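Local coordinates for protein cytochrome P450 monooxygenase (Rhodococcus sp. ECU0066, PDB 6KBH) that probably acts as a self-sufficient cytochrome P450 monooxygenase, carrying heme, FMN and a [2Fe-2S] cluster in one chain so that electrons can pass to the heme, at residues 58-67 with 76-84; 648-659 with 675-684. All coordinates share one frame; numbering follows the deposited sequence.

Interaction 1. Residues 58-67 with 76-84; sequences LRWSRDEEPV and WVVTRYEDV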
loop_
_atom_site.group_PDB
_atom_site.type_symbol
_atom_site.label_atom_id
_atom_site.label_comp_id
_atom_site.label_asym_id
_atom_site.label_seq_id
_atom_site.Cartn_x
_atom_site.Cartn_y
_atom_site.Cartn_z
ATOM N N LEU A 58 21.499 13.558 10.657
ATOM C CA LEU A 58 20.675 14.225 11.659
ATOM C C LEU A 58 20.224 13.271 12.759
ATOM O O LEU A 58 19.250 13.559 13.462
ATOM C CB LEU A 58 19.463 14.900 11.015
ATOM C CG LEU A 58 19.752 16.013 10.005
ATOM C CD1 LEU A 58 19.400 15.552 8.605
ATOM C CD2 LEU A 58 18.991 17.280 10.354
ATOM N N ARG A 59 20.907 12.133 12.914
ATOM C CA ARG A 59 20.692 11.286 14.082
ATOM C C ARG A 59 20.808 12.091 15.372
ATOM O O ARG A 59 20.025 11.896 16.309
ATOM C CB ARG A 59 21.694 10.132 14.077
ATOM C CG ARG A 59 21.533 9.138 15.214
ATOM C CD ARG A 59 20.462 8.103 14.907
ATOM N NE ARG A 59 20.457 7.014 15.881
ATOM C CZ ARG A 59 19.763 7.034 17.015
ATOM N NH1 ARG A 59 19.021 8.090 17.315
ATOM N NH2 ARG A 59 19.809 6.000 17.847
ATOM N N TRP A 60 21.779 13.012 15.433
ATOM C CA TRP A 60 21.944 13.847 16.619
ATOM C C TRP A 60 20.719 14.718 16.866
ATOM O O TRP A 60 20.416 15.051 18.017
ATOM C CB TRP A 60 23.197 14.719 16.484
ATOM C CG TRP A 60 23.087 15.754 15.403
ATOM C CD1 TRP A 60 23.459 15.618 14.097
ATOM C CD2 TRP A 60 22.550 17.078 15.530
ATOM N NE1 TRP A 60 23.190 16.775 13.404
ATOM C CE2 TRP A 60 22.630 17.685 14.262
ATOM C CE3 TRP A 60 22.007 17.806 16.594
ATOM C CZ2 TRP A 60 22.195 18.988 14.028
ATOM C CZ3 TRP A 60 21.571 19.099 16.359
ATOM C CH2 TRP A 60 21.668 19.676 15.086
ATOM N N SER A 61 20.003 15.095 15.805
ATOM C CA SER A 61 18.825 15.936 15.980
ATOM C C SER A 61 17.618 15.123 16.450
ATOM O O SER A 61 16.825 15.602 17.267
ATOM C CB SER A 61 18.512 16.677 14.679
ATOM O OG SER A 61 17.532 17.680 14.886
ATOM N N ARG A 62 17.463 13.891 15.957
ATOM C CA ARG A 62 16.400 13.034 16.475
ATOM C C ARG A 62 16.592 12.761 17.960
ATOM O O ARG A 62 15.615 12.625 18.707
ATOM C CB ARG A 62 16.348 11.717 15.690
ATOM C CG ARG A 62 15.830 11.876 14.279
ATOM C CD ARG A 62 15.419 10.607 13.576
ATOM N NE ARG A 62 16.546 9.732 13.278
ATOM C CZ ARG A 62 17.449 9.962 12.331
ATOM N NH1 ARG A 62 17.376 11.058 11.589
ATOM N NH2 ARG A 62 18.440 9.101 12.136
ATOM N N ASP A 63 17.842 12.717 18.412
ATOM C CA ASP A 63 18.117 12.329 19.787
ATOM C C ASP A 63 17.996 13.508 20.742
ATOM O O ASP A 63 17.266 13.435 21.737
ATOM C CB ASP A 63 19.504 11.694 19.881
ATOM C CG ASP A 63 19.572 10.352 19.182
ATOM O OD1 ASP A 63 18.502 9.759 18.926
ATOM O OD2 ASP A 63 20.690 9.880 18.888
ATOM N N GLU A 64 18.689 14.611 20.458
ATOM C CA GLU A 64 18.829 15.665 21.450
ATOM C C GLU A 64 18.251 17.016 21.055
ATOM O O GLU A 64 18.049 17.851 21.944
ATOM C CB GLU A 64 20.309 15.846 21.824
ATOM C CG GLU A 64 21.086 14.540 21.858
ATOM C CD GLU A 64 22.565 14.749 22.080
ATOM O OE1 GLU A 64 22.931 15.423 23.066
ATOM O OE2 GLU A 64 23.363 14.244 21.263
ATOM N N GLU A 65 17.967 17.263 19.777
ATOM C CA GLU A 65 17.394 18.543 19.357
ATOM C C GLU A 65 16.522 18.335 18.133
ATOM O O GLU A 65 16.985 18.454 16.991
ATOM C CB GLU A 65 18.478 19.583 19.079
ATOM C CG GLU A 65 17.934 20.999 19.026
ATOM C CD GLU A 65 19.021 22.039 18.909
ATOM O OE1 GLU A 65 20.190 21.652 18.700
ATOM O OE2 GLU A 65 18.704 23.241 19.029
ATOM N N PRO A 66 15.230 18.056 18.333
ATOM C CA PRO A 66 14.366 17.694 17.197
ATOM C C PRO A 66 14.004 18.866 16.299
ATOM O O PRO A 66 13.572 18.639 15.160
ATOM C CB PRO A 66 13.124 17.121 17.884
ATOM C CG PRO A 66 13.053 17.884 19.175
ATOM C CD PRO A 66 14.479 18.146 19.597
ATOM N N VAL A 67 14.153 20.103 16.773
ATOM C CA VAL A 67 13.792 21.299 16.017
ATOM C C VAL A 67 14.847 22.363 16.280
ATOM O O VAL A 67 15.112 22.705 17.436
ATOM C CB VAL A 67 12.396 21.826 16.405
ATOM C CG1 VAL A 67 12.096 23.138 15.691
ATOM C CG2 VAL A 67 11.334 20.795 16.095
ATOM N N TRP A 76 13.968 26.799 9.679
ATOM C CA TRP A 76 13.948 25.938 10.850
ATOM C C TRP A 76 13.832 24.490 10.392
ATOM O O TRP A 76 13.085 24.184 9.460
ATOM C CB TRP A 76 12.774 26.310 11.758
ATOM C CG TRP A 76 12.799 27.751 12.159
ATOM C CD1 TRP A 76 12.536 28.832 11.364
ATOM C CD2 TRP A 76 13.109 28.272 13.453
ATOM N NE1 TRP A 76 12.666 29.993 12.085
ATOM C CE2 TRP A 76 13.017 29.677 13.371
ATOM C CE3 TRP A 76 13.459 27.687 14.675
ATOM C CZ2 TRP A 76 13.259 30.506 14.464
ATOM C CZ3 TRP A 76 13.700 28.513 15.759
ATOM C CH2 TRP A 76 13.598 29.908 15.646
ATOM N N VAL A 77 14.584 23.604 11.038
ATOM C CA VAL A 77 14.701 22.211 10.624
ATOM C C VAL A 77 13.912 21.341 11.591
ATOM O O VAL A 77 14.033 21.491 12.814
ATOM C CB VAL A 77 16.170 21.762 10.560
ATOM C CG1 VAL A 77 16.277 20.364 9.973
ATOM C CG2 VAL A 77 16.983 22.747 9.747
ATOM N N VAL A 78 13.107 20.433 11.041
ATOM C CA VAL A 78 12.254 19.538 11.814
ATOM C C VAL A 78 12.616 18.110 11.444
ATOM O O VAL A 78 12.663 17.756 10.261
ATOM C CB VAL A 78 10.763 19.819 11.569
ATOM C CG1 VAL A 78 9.900 18.884 12.408
ATOM C CG2 VAL A 78 10.455 21.269 11.892
ATOM N N THR A 79 12.853 17.292 12.459
ATOM C CA THR A 79 13.660 16.100 12.298
ATOM C C THR A 79 12.942 14.802 12.649
ATOM O O THR A 79 13.200 13.796 11.984
ATOM C CB THR A 79 14.944 16.274 13.125
ATOM O OG1 THR A 79 15.855 17.116 12.400
ATOM C CG2 THR A 79 15.613 14.982 13.444
ATOM N N ARG A 80 11.982 14.809 13.578
ATOM C CA ARG A 80 11.356 13.574 14.041
ATOM C C ARG A 80 9.991 13.337 13.385
ATOM O O ARG A 80 9.285 14.273 13.002
ATOM C CB ARG A 80 11.237 13.590 15.568
ATOM C CG ARG A 80 12.609 13.634 16.228
ATOM C CD ARG A 80 12.661 13.024 17.617
ATOM N NE ARG A 80 12.145 13.919 18.643
ATOM C CZ ARG A 80 12.607 13.962 19.888
ATOM N NH1 ARG A 80 13.606 13.171 20.255
ATOM N NH2 ARG A 80 12.079 14.806 20.762
ATOM N N TYR A 81 9.619 12.057 13.285
ATOM C CA TYR A 81 8.560 11.615 12.378
ATOM C C TYR A 81 7.174 12.074 12.826
ATOM O O TYR A 81 6.359 12.488 11.990
ATOM C CB TYR A 81 8.635 10.090 12.239
ATOM C CG TYR A 81 7.457 9.398 11.580
ATOM C CD1 TYR A 81 6.333 9.043 12.312
ATOM C CD2 TYR A 81 7.502 9.039 10.237
ATOM C CE1 TYR A 81 5.274 8.401 11.723
ATOM C CE2 TYR A 81 6.440 8.391 9.639
ATOM C CZ TYR A 81 5.332 8.073 10.391
ATOM O OH TYR A 81 4.265 7.427 9.817
ATOM N N GLU A 82 6.880 12.005 14.127
ATOM C CA GLU A 82 5.628 12.574 14.619
ATOM C C GLU A 82 5.521 14.047 14.233
ATOM O O GLU A 82 4.454 14.514 13.817
ATOM C CB GLU A 82 5.527 12.426 16.141
ATOM C CG GLU A 82 5.150 11.041 16.717
ATOM C CD GLU A 82 4.125 10.263 15.897
ATOM O OE1 GLU A 82 2.910 10.450 16.124
ATOM O OE2 GLU A 82 4.528 9.452 15.036
ATOM N N ASP A 83 6.629 14.785 14.342
ATOM C CA ASP A 83 6.589 16.233 14.145
ATOM C C ASP A 83 6.361 16.598 12.683
ATOM O O ASP A 83 5.536 17.467 12.377
ATOM C CB ASP A 83 7.880 16.869 14.663
ATOM C CG ASP A 83 7.868 17.079 16.167
ATOM O OD1 ASP A 83 6.766 17.187 16.747
ATOM O OD2 ASP A 83 8.961 17.140 16.767
ATOM N N VAL A 84 7.095 15.969 11.759
ATOM C CA VAL A 84 6.926 16.345 10.358
ATOM C C VAL A 84 5.611 15.805 9.810
ATOM O O VAL A 84 5.040 16.384 8.879
ATOM C CB VAL A 84 8.128 15.898 9.498
ATOM C CG1 VAL A 84 9.437 16.172 10.210
ATOM C CG2 VAL A 84 8.023 14.450 9.130
#
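Val77 meets Leu58 and Val67 where short helix 59-64 runs into the antiparallel hairpin of strands 67-69 and 76-78, the helix-A, β1-1, β1-2, helix-B order of the N-terminal sheet region in cytochromes P450. Its branch CG1 lies 4.1 Å from Leu58 CD2, the two side chains crossing at about a right angle. Its carbonyl O receives a CA-H···O contact from Val67 CA at 3.2 Å. Val78 and Val67 then form the antiparallel non-hydrogen-bonded pair, and their side chains share one face of the sheet, CG2 to CG2 at 4.3 Å. On the far side of strand 76-78, strand 352-355 takes up Val78 by backbone bonds.

Thr79 leaves the strand pointing at the helix. Its backbone N makes a weak bond to Pro66 O, at 3.1 Å with 126° at the hydrogen. In the side chain, with OG1 beside its own N and CG2 beside the carbonyl carbon, OG1 is hydrogen-bonded to Ser61 OG at 3.1 Å while CG2 packs against Arg62 CG. The guanidinium end of Arg62 passes beyond this contact to Ser359 and Ala55 O, and Ser359 also bonds Thr79 O, tying both segments to helix 357-360.

Arg80 sits at the N-cap position of helix 81-89. Its chain bends at CG-CD (chi3 -79°) and brings one face of the guanidinium against Pro66, whose CB lies 3.4 Å from Arg80 NE. From there NH1 reaches the backbone O of Arg62, 2.6 Å away; the bond is bent, 130° at the hydrogen. In the first turn of helix 81-89, Asp83 bonds Asn343 through OD2, an oxygen that lies 4.4 Å from Val67 CG2.

Interaction 2. Residues 648-659 with 675-684; sequences FADPEDGTQVYS and HWPDDTLHVE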
loop_
_atom_site.group_PDB
_atom_site.type_symbol
_atom_site.label_atom_id
_atom_site.label_comp_id
_atom_site.label_asym_id
_atom_site.label_seq_id
_atom_site.Cartn_x
_atom_site.Cartn_y
_atom_site.Cartn_z
ATOM N N PHE A 648 -31.713 -30.001 20.165
ATOM C CA PHE A 648 -31.710 -28.804 20.996
ATOM C C PHE A 648 -33.096 -28.514 21.559
ATOM O O PHE A 648 -33.483 -27.349 21.734
ATOM C CB PHE A 648 -31.152 -27.620 20.197
ATOM C CG PHE A 648 -29.869 -27.952 19.468
ATOM C CD1 PHE A 648 -29.881 -28.723 18.314
ATOM C CD2 PHE A 648 -28.646 -27.499 19.942
ATOM C CE1 PHE A 648 -28.706 -29.047 17.657
ATOM C CE2 PHE A 648 -27.462 -27.814 19.283
ATOM C CZ PHE A 648 -27.494 -28.587 18.139
ATOM N N ALA A 649 -33.836 -29.588 21.859
ATOM C CA ALA A 649 -35.189 -29.489 22.391
ATOM C C ALA A 649 -35.244 -28.580 23.607
ATOM O O ALA A 649 -36.094 -27.687 23.689
ATOM C CB ALA A 649 -35.708 -30.883 22.737
ATOM N N ASP A 650 -34.344 -28.783 24.564
ATOM C CA ASP A 650 -34.277 -27.829 25.657
ATOM C C ASP A 650 -32.870 -27.779 26.231
ATOM O O ASP A 650 -32.195 -28.811 26.323
ATOM C CB ASP A 650 -35.312 -28.138 26.745
ATOM C CG ASP A 650 -36.447 -27.131 26.743
ATOM O OD1 ASP A 650 -36.315 -26.113 26.027
ATOM O OD2 ASP A 650 -37.460 -27.345 27.440
ATOM N N PRO A 651 -32.422 -26.602 26.653
ATOM C CA PRO A 651 -30.995 -26.363 26.877
ATOM C C PRO A 651 -30.506 -26.894 28.215
ATOM O O PRO A 651 -31.267 -27.385 29.049
ATOM C CB PRO A 651 -30.910 -24.832 26.844
ATOM C CG PRO A 651 -32.237 -24.389 27.352
ATOM C CD PRO A 651 -33.227 -25.378 26.825
ATOM N N GLU A 652 -29.183 -26.790 28.390
ATOM C CA GLU A 652 -28.532 -26.880 29.697
ATOM C C GLU A 652 -27.602 -25.680 29.834
ATOM O O GLU A 652 -26.948 -25.276 28.862
ATOM C CB GLU A 652 -27.790 -28.215 29.885
ATOM C CG GLU A 652 -27.105 -28.412 31.254
ATOM C CD GLU A 652 -25.779 -27.728 31.375
ATOM O OE1 GLU A 652 -25.144 -27.514 30.323
ATOM O OE2 GLU A 652 -25.352 -27.469 32.522
ATOM N N ASP A 653 -27.570 -25.108 31.038
ATOM C CA ASP A 653 -26.754 -23.964 31.440
ATOM C C ASP A 653 -25.337 -23.905 30.867
ATOM O O ASP A 653 -24.898 -22.847 30.407
ATOM C CB ASP A 653 -26.706 -23.962 32.964
ATOM C CG ASP A 653 -25.620 -23.074 33.522
ATOM O OD1 ASP A 653 -25.705 -21.849 33.318
ATOM O OD2 ASP A 653 -24.692 -23.599 34.180
ATOM N N GLY A 654 -24.605 -25.020 30.913
ATOM C CA GLY A 654 -23.202 -24.986 30.536
ATOM C C GLY A 654 -22.908 -25.206 29.065
ATOM O O GLY A 654 -21.886 -24.725 28.564
ATOM N N THR A 655 -23.781 -25.923 28.355
ATOM C CA THR A 655 -23.479 -26.336 26.987
ATOM C C THR A 655 -23.295 -25.137 26.058
ATOM O O THR A 655 -24.073 -24.178 26.082
ATOM C CB THR A 655 -24.589 -27.236 26.437
ATOM O OG1 THR A 655 -24.699 -28.419 27.240
ATOM C CG2 THR A 655 -24.293 -27.635 24.997
ATOM N N GLN A 656 -22.237 -25.202 25.247
ATOM C CA GLN A 656 -22.016 -24.338 24.097
ATOM C C GLN A 656 -22.082 -25.154 22.813
ATOM O O GLN A 656 -21.932 -26.381 22.820
ATOM C CB GLN A 656 -20.660 -23.621 24.179
ATOM C CG GLN A 656 -20.644 -22.366 25.030
ATOM C CD GLN A 656 -19.333 -21.615 24.906
ATOM O OE1 GLN A 656 -18.392 -22.090 24.270
ATOM N NE2 GLN A 656 -19.264 -20.436 25.514
ATOM N N VAL A 657 -22.322 -24.453 21.701
ATOM C CA VAL A 657 -22.410 -25.080 20.380
ATOM C C VAL A 657 -21.662 -24.213 19.367
ATOM O O VAL A 657 -22.070 -23.071 19.102
ATOM C CB VAL A 657 -23.874 -25.259 19.914
ATOM C CG1 VAL A 657 -23.924 -26.066 18.602
ATOM C CG2 VAL A 657 -24.812 -25.836 20.980
ATOM N N TYR A 658 -20.593 -24.750 18.786
ATOM C CA TYR A 658 -19.989 -24.148 17.607
ATOM C C TYR A 658 -20.357 -24.965 16.379
ATOM O O TYR A 658 -20.506 -26.190 16.455
ATOM C CB TYR A 658 -18.469 -24.029 17.715
ATOM C CG TYR A 658 -17.996 -23.376 18.980
ATOM C CD1 TYR A 658 -18.002 -24.062 20.182
ATOM C CD2 TYR A 658 -17.544 -22.073 18.971
ATOM C CE1 TYR A 658 -17.574 -23.474 21.332
ATOM C CE2 TYR A 658 -17.116 -21.466 20.124
ATOM C CZ TYR A 658 -17.132 -22.179 21.304
ATOM O OH TYR A 658 -16.705 -21.603 22.477
ATOM N N SER A 659 -20.505 -24.276 15.247
ATOM C CA SER A 659 -21.050 -24.935 14.077
ATOM C C SER A 659 -20.631 -24.222 12.807
ATOM O O SER A 659 -20.362 -23.019 12.805
ATOM C CB SER A 659 -22.569 -24.991 14.155
ATOM O OG SER A 659 -23.142 -23.695 14.028
ATOM N N HIS A 675 -33.935 -20.902 21.667
ATOM C CA HIS A 675 -34.414 -21.107 23.030
ATOM C C HIS A 675 -33.329 -20.897 24.078
ATOM O O HIS A 675 -33.654 -20.737 25.261
ATOM C CB HIS A 675 -34.967 -22.530 23.216
ATOM C CG HIS A 675 -35.899 -22.992 22.136
ATOM N ND1 HIS A 675 -36.583 -24.185 22.223
ATOM C CD2 HIS A 675 -36.262 -22.439 20.953
ATOM C CE1 HIS A 675 -37.327 -24.348 21.145
ATOM N NE2 HIS A 675 -37.150 -23.302 20.357
ATOM N N TRP A 676 -32.068 -20.890 23.679
ATOM C CA TRP A 676 -30.946 -21.055 24.592
ATOM C C TRP A 676 -30.458 -19.703 25.088
ATOM O O TRP A 676 -30.900 -18.650 24.618
ATOM C CB TRP A 676 -29.833 -21.823 23.878
ATOM C CG TRP A 676 -30.217 -23.235 23.532
ATOM C CD1 TRP A 676 -31.285 -23.634 22.780
ATOM C CD2 TRP A 676 -29.534 -24.432 23.921
ATOM N NE1 TRP A 676 -31.315 -25.002 22.684
ATOM C CE2 TRP A 676 -30.252 -25.517 23.377
ATOM C CE3 TRP A 676 -28.391 -24.694 24.684
ATOM C CZ2 TRP A 676 -29.860 -26.840 23.565
ATOM C CZ3 TRP A 676 -28.008 -26.009 24.875
ATOM C CH2 TRP A 676 -28.739 -27.065 24.315
ATOM N N PRO A 677 -29.551 -19.691 26.087
ATOM C CA PRO A 677 -28.877 -18.436 26.451
ATOM C C PRO A 677 -28.191 -17.783 25.258
ATOM O O PRO A 677 -28.011 -18.418 24.214
ATOM C CB PRO A 677 -27.876 -18.878 27.522
ATOM C CG PRO A 677 -28.532 -20.055 28.162
ATOM C CD PRO A 677 -29.279 -20.762 27.063
ATOM N N ASP A 678 -27.794 -16.518 25.403
ATOM C CA ASP A 678 -27.476 -15.703 24.234
ATOM C C ASP A 678 -26.141 -16.083 23.601
ATOM O O ASP A 678 -26.061 -16.279 22.383
ATOM C CB ASP A 678 -27.496 -14.222 24.611
ATOM C CG ASP A 678 -28.902 -13.672 24.690
ATOM O OD1 ASP A 678 -29.820 -14.361 24.207
ATOM O OD2 ASP A 678 -29.092 -12.561 25.227
ATOM N N ASP A 679 -25.082 -16.201 24.404
ATOM C CA ASP A 679 -23.749 -16.479 23.880
ATOM C C ASP A 679 -23.499 -17.970 23.682
ATOM O O ASP A 679 -22.342 -18.414 23.702
ATOM C CB ASP A 679 -22.686 -15.868 24.796
ATOM C CG ASP A 679 -21.600 -15.143 24.023
ATOM O OD1 ASP A 679 -21.488 -15.367 22.797
ATOM O OD2 ASP A 679 -20.858 -14.346 24.637
ATOM N N THR A 680 -24.564 -18.755 23.495
ATOM C CA THR A 680 -24.449 -20.206 23.396
ATOM C C THR A 680 -23.924 -20.656 22.038
ATOM O O THR A 680 -23.049 -21.526 21.968
ATOM C CB THR A 680 -25.808 -20.854 23.662
ATOM O OG1 THR A 680 -26.831 -20.112 22.982
ATOM C CG2 THR A 680 -26.107 -20.878 25.149
ATOM N N LEU A 681 -24.449 -20.095 20.953
ATOM C CA LEU A 681 -24.156 -20.576 19.609
ATOM C C LEU A 681 -23.081 -19.718 18.958
ATOM O O LEU A 681 -23.144 -18.486 19.015
ATOM C CB LEU A 681 -25.413 -20.572 18.738
ATOM C CG LEU A 681 -25.135 -20.752 17.241
ATOM C CD1 LEU A 681 -24.571 -22.139 16.963
ATOM C CD2 LEU A 681 -26.374 -20.488 16.404
ATOM N N HIS A 682 -22.106 -20.370 18.332
ATOM C CA HIS A 682 -21.115 -19.686 17.518
ATOM C C HIS A 682 -21.063 -20.347 16.152
ATOM O O HIS A 682 -21.114 -21.574 16.041
ATOM C CB HIS A 682 -19.734 -19.707 18.166
ATOM C CG HIS A 682 -19.743 -19.315 19.610
ATOM N ND1 HIS A 682 -20.092 -20.190 20.616
ATOM C CD2 HIS A 682 -19.447 -18.142 20.217
ATOM C CE1 HIS A 682 -20.011 -19.572 21.780
ATOM N NE2 HIS A 682 -19.621 -18.329 21.566
ATOM N N VAL A 683 -20.971 -19.527 15.116
ATOM C CA VAL A 683 -21.008 -19.989 13.738
ATOM C C VAL A 683 -19.848 -19.363 12.984
ATOM O O VAL A 683 -19.375 -18.276 13.325
ATOM C CB VAL A 683 -22.342 -19.630 13.048
ATOM C CG1 VAL A 683 -23.416 -20.630 13.429
ATOM C CG2 VAL A 683 -22.753 -18.226 13.434
ATOM N N GLU A 684 -19.378 -20.066 11.961
ATOM C CA GLU A 684 -18.458 -19.506 10.983
ATOM C C GLU A 684 -19.057 -19.698 9.598
ATOM O O GLU A 684 -19.375 -20.826 9.199
ATOM C CB GLU A 684 -17.070 -20.156 11.062
ATOM C CG GLU A 684 -16.209 -19.918 9.825
ATOM C CD GLU A 684 -14.729 -19.764 10.143
ATOM O OE1 GLU A 684 -14.337 -18.710 10.689
ATOM O OE2 GLU A 684 -13.953 -20.690 9.827
#
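Tyr658 (chi1 -51°) and His682 (chi1 -48°) both set CG anti to the carbonyl carbon, and since they are paired on one face of the sheet the matching torsions send their rings out side by side. The result is an offset stack, centroids 4.3 Å apart and planes 15° from parallel, with His682 ND1 over the rim of the Tyr658 ring. Tyr658 OH is hydrogen-bonded to Asp573 N. In the backbone, a parallel ladder sets the register: Val657 N to Thr680 O begins it, His682 N bonds Val657 O at 2.8 Å, Ser659 N bonds His682 O at 2.9 Å, and Glu684 N to Ser659 O ends it. At the other end of the contact Pro651 CB stands over the six-membered ring of Trp676, 3.4 Å from its centroid, a CH-pi contact. Phe648 turns a ring edge toward the Trp676 face, and the indole NE1 makes a weak bond to Phe648 O at 3.3 Å. Strands 655-661 and 681-685, joined through helix 663-672, form a beta-alpha-beta crossover at the edge of a parallel sheet, as in ferredoxin-reductase nucleotide-binding domains; the second strand delivers Glu684 to the FMN.

Interaction 1 comes first along the chain, in the P450 part, and interaction 2 follows in the reductase part; their centres are 57 Å apart and their nearest atoms about 32 Å, so they do not touch. They share no sheet: the strand parts of 58-67 with 76-84 (Val67 and 76-78) belong to a mixed sheet that includes strands 332-336 and 352-355, whereas 648-659 with 675-684 builds the edge of a separate parallel one. Their nearest cofactors differ. The side chain of Val78 is about 14 Å from the heme, while that of Glu684 is about 3 Å from FMN and about 12 Å from the iron-sulfur cluster. This separation is consistent with distinct redox modules joined in one chain.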